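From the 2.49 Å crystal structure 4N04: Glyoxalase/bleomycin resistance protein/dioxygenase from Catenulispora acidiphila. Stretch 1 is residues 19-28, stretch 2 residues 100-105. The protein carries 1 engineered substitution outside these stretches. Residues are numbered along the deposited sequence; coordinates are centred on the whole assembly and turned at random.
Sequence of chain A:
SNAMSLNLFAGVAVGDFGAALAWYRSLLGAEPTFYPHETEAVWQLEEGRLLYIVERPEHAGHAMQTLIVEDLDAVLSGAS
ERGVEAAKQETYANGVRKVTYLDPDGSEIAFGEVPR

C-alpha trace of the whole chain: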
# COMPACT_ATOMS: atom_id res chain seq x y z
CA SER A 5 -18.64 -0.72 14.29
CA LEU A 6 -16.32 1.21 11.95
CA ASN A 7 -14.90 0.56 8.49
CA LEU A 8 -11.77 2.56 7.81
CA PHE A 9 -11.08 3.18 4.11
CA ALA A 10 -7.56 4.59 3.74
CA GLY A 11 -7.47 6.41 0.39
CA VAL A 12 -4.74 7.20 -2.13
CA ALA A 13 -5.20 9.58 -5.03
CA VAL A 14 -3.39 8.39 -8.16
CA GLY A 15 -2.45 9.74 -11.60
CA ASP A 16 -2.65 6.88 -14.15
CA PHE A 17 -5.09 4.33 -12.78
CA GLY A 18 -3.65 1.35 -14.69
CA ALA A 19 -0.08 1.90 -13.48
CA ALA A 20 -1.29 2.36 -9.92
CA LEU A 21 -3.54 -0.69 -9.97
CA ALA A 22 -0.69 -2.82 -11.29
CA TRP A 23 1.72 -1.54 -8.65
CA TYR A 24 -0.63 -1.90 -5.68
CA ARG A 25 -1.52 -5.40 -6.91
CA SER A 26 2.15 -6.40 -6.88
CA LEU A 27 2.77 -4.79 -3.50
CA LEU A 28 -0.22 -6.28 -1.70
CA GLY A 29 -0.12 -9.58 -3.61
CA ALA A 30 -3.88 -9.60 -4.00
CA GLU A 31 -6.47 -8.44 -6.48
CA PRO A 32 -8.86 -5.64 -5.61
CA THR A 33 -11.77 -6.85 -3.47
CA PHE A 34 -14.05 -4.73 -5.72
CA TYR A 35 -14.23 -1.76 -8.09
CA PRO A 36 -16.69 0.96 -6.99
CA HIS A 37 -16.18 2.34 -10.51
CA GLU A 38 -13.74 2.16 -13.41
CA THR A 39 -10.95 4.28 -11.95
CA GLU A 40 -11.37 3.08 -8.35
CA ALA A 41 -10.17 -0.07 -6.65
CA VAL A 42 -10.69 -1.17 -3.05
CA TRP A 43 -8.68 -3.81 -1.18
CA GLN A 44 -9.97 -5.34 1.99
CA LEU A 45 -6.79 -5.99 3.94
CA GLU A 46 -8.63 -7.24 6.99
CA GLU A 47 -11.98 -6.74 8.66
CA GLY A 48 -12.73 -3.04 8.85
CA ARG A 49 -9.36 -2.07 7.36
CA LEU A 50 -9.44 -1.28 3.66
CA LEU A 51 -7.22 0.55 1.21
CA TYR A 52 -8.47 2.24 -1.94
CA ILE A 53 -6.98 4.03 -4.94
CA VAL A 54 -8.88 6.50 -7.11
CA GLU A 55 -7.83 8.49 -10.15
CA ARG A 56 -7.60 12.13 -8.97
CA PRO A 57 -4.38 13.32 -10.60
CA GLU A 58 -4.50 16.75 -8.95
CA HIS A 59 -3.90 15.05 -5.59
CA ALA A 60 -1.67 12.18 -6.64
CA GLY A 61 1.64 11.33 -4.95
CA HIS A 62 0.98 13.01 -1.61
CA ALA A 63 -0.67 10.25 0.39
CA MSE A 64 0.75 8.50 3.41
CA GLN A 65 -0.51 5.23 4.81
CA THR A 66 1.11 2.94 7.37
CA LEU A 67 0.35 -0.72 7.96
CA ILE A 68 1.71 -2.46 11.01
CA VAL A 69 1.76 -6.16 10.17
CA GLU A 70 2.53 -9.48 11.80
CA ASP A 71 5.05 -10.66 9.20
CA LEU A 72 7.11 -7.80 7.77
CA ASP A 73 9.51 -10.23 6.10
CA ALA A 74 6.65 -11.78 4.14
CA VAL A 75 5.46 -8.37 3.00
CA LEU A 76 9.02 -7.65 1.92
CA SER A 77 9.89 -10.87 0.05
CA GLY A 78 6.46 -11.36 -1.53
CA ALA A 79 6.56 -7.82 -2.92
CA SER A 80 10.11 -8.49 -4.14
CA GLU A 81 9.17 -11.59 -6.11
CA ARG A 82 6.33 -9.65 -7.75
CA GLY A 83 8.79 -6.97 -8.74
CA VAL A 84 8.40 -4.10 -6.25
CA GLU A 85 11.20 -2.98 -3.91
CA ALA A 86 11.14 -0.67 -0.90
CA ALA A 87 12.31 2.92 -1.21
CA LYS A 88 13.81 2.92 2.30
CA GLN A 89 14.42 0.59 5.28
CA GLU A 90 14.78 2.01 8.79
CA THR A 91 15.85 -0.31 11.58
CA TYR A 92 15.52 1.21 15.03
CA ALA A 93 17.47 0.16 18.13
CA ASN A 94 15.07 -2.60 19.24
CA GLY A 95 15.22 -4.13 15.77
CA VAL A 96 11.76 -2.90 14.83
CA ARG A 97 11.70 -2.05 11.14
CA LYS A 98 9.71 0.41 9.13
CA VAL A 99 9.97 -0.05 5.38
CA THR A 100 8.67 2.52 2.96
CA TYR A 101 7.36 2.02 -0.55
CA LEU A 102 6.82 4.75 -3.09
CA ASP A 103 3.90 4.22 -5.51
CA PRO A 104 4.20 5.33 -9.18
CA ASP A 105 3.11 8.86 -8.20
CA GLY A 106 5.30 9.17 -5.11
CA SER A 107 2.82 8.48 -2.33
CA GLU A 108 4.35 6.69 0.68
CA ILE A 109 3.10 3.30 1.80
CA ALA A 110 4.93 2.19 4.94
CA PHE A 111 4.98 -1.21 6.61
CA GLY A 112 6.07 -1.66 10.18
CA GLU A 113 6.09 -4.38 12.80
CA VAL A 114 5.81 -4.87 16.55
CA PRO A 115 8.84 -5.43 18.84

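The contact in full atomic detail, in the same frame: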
# COMPACT_ATOMS: atom_id res chain seq x y z
N ALA A 19 -1.40 2.07 -14.09
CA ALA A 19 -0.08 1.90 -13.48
C ALA A 19 -0.22 1.67 -11.98
O ALA A 19 0.43 0.80 -11.40
CB ALA A 19 0.79 3.11 -13.74
N ALA A 20 -1.10 2.44 -11.36
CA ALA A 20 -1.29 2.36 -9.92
C ALA A 20 -1.89 1.02 -9.51
O ALA A 20 -1.46 0.39 -8.53
CB ALA A 20 -2.15 3.53 -9.41
N LEU A 21 -2.90 0.58 -10.26
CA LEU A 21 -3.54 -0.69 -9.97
C LEU A 21 -2.53 -1.83 -10.07
O LEU A 21 -2.50 -2.71 -9.20
CB LEU A 21 -4.71 -0.92 -10.94
CG LEU A 21 -5.42 -2.27 -10.90
CD1 LEU A 21 -5.93 -2.60 -9.51
CD2 LEU A 21 -6.58 -2.25 -11.90
N ALA A 22 -1.71 -1.81 -11.11
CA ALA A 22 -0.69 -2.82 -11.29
C ALA A 22 0.25 -2.85 -10.09
O ALA A 22 0.47 -3.90 -9.46
CB ALA A 22 0.10 -2.55 -12.56
N TRP A 23 0.78 -1.68 -9.75
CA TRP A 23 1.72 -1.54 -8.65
C TRP A 23 1.14 -1.99 -7.31
O TRP A 23 1.75 -2.79 -6.61
CB TRP A 23 2.24 -0.11 -8.57
CG TRP A 23 3.36 0.05 -7.59
CD1 TRP A 23 4.69 -0.11 -7.84
CD2 TRP A 23 3.25 0.40 -6.21
NE1 TRP A 23 5.41 0.11 -6.70
CE2 TRP A 23 4.55 0.44 -5.68
CE3 TRP A 23 2.17 0.69 -5.36
CZ2 TRP A 23 4.81 0.75 -4.35
CZ3 TRP A 23 2.43 1.00 -4.04
CH2 TRP A 23 3.74 1.02 -3.55
N TYR A 24 -0.04 -1.50 -6.96
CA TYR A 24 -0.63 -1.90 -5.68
C TYR A 24 -0.94 -3.40 -5.64
O TYR A 24 -0.87 -4.03 -4.58
CB TYR A 24 -1.87 -1.05 -5.35
CG TYR A 24 -1.52 0.32 -4.81
CD1 TYR A 24 -1.38 0.54 -3.45
CD2 TYR A 24 -1.31 1.39 -5.68
CE1 TYR A 24 -1.04 1.79 -2.95
CE2 TYR A 24 -0.98 2.62 -5.21
CZ TYR A 24 -0.84 2.84 -3.84
OH TYR A 24 -0.52 4.08 -3.37
N ARG A 25 -1.29 -3.96 -6.80
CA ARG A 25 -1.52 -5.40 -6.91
C ARG A 25 -0.25 -6.16 -6.53
O ARG A 25 -0.27 -7.02 -5.64
CB ARG A 25 -1.95 -5.77 -8.33
CG ARG A 25 -3.01 -6.86 -8.39
CD ARG A 25 -2.90 -7.67 -9.67
NE ARG A 25 -2.89 -6.82 -10.86
CZ ARG A 25 -3.98 -6.42 -11.49
NH1 ARG A 25 -5.18 -6.77 -11.03
NH2 ARG A 25 -3.89 -5.65 -12.57
N SER A 26 0.85 -5.82 -7.20
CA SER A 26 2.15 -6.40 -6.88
C SER A 26 2.50 -6.26 -5.40
O SER A 26 2.86 -7.23 -4.74
CB SER A 26 3.24 -5.76 -7.73
OG SER A 26 3.02 -5.99 -9.11
N LEU A 27 2.38 -5.05 -4.87
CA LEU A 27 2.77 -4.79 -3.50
C LEU A 27 1.97 -5.64 -2.53
O LEU A 27 2.53 -6.33 -1.68
CB LEU A 27 2.62 -3.29 -3.17
CG LEU A 27 2.79 -2.91 -1.69
CD1 LEU A 27 4.26 -2.99 -1.30
CD2 LEU A 27 2.24 -1.54 -1.41
N LEU A 28 0.64 -5.60 -2.66
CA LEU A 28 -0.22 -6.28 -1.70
C LEU A 28 -0.33 -7.79 -2.00
O LEU A 28 -0.67 -8.58 -1.12
CB LEU A 28 -1.60 -5.62 -1.67
CG LEU A 28 -1.72 -4.12 -1.34
CD1 LEU A 28 -3.09 -3.59 -1.75
CD2 LEU A 28 -1.46 -3.84 0.14
N THR A 100 9.51 1.61 3.70
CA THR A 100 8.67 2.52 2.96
C THR A 100 8.68 2.25 1.47
O THR A 100 9.73 2.15 0.85
CB THR A 100 9.09 3.97 3.19
OG1 THR A 100 9.08 4.24 4.60
CG2 THR A 100 8.13 4.92 2.49
N TYR A 101 7.49 2.15 0.89
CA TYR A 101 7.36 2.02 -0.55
C TYR A 101 6.88 3.33 -1.14
O TYR A 101 6.10 4.06 -0.52
CB TYR A 101 6.36 0.92 -0.89
CG TYR A 101 6.87 -0.45 -0.54
CD1 TYR A 101 7.61 -1.20 -1.46
CD2 TYR A 101 6.64 -1.00 0.72
CE1 TYR A 101 8.09 -2.46 -1.14
CE2 TYR A 101 7.13 -2.27 1.04
CZ TYR A 101 7.84 -2.99 0.11
OH TYR A 101 8.32 -4.24 0.43
N LEU A 102 7.35 3.63 -2.35
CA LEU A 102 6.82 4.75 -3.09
C LEU A 102 6.03 4.24 -4.29
O LEU A 102 6.57 3.51 -5.11
CB LEU A 102 7.96 5.66 -3.56
CG LEU A 102 8.74 6.33 -2.44
CD1 LEU A 102 9.91 7.10 -2.98
CD2 LEU A 102 7.83 7.22 -1.60
N ASP A 103 4.74 4.60 -4.37
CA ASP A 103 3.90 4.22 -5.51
C ASP A 103 4.32 4.99 -6.76
O ASP A 103 5.13 5.91 -6.66
CB ASP A 103 2.38 4.31 -5.16
CG ASP A 103 1.80 5.73 -5.24
OD1 ASP A 103 2.47 6.70 -5.63
OD2 ASP A 103 0.60 5.86 -4.91
N PRO A 104 3.79 4.63 -7.95
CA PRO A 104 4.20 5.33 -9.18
C PRO A 104 4.10 6.86 -9.14
O PRO A 104 4.86 7.53 -9.84
CB PRO A 104 3.26 4.73 -10.23
CG PRO A 104 3.06 3.33 -9.76
CD PRO A 104 2.99 3.43 -8.25
N ASP A 105 3.22 7.41 -8.32
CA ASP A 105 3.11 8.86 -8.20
C ASP A 105 3.94 9.48 -7.08
O ASP A 105 4.08 10.71 -7.02
CB ASP A 105 1.66 9.27 -8.02
CG ASP A 105 0.84 9.02 -9.26
OD1 ASP A 105 1.02 9.75 -10.25
OD2 ASP A 105 0.02 8.08 -9.26

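What fills the space between the helix and the strand? Chiefly the indole of Trp-23, which leaves the helix in a t rotamer and lies flat against the turn after the strand. Asp-103 CA sits 3.6 Å from the centroid of the six-membered ring of Trp-23, almost on the normal, and Pro-104 CD is 3.8 Å from the centroid of the five-membered ring of Trp-23. Asp-103 CA and CB and the Pro-104 ring thus cover one face of the indole.

How does the far end of the contact close? Leu-27, one helical turn on from Trp-23, pushes a methyl into the face of Tyr-101: CD1 of Leu-27 lies 3.5 Å from the centroid of the Tyr-101 ring. Tyr-101 also fills the space beside the indole, its CB 3.7 Å from Trp-23 CH2, at the indole's edge.

Where does polarity enter? The CA-to-CB bond of Tyr-24 points sideways, but the end of its side chain comes nearer the buried Asp-103, and Tyr-24 OH donates a 2.6 Å hydrogen bond to Asp-103 OD2. This gives the buried carboxylate a partner.

What meets Pro-104 at the near end? Pro-104 comes close to the helix backbone here, its CG 4.0 Å from Ala-19 O and 4.5 Å from Ala-20 CA. Ala-19 CB points toward the second stretch and stays 4.6 Å from Pro-104 CG, whereas Ala-20 CB points sideways.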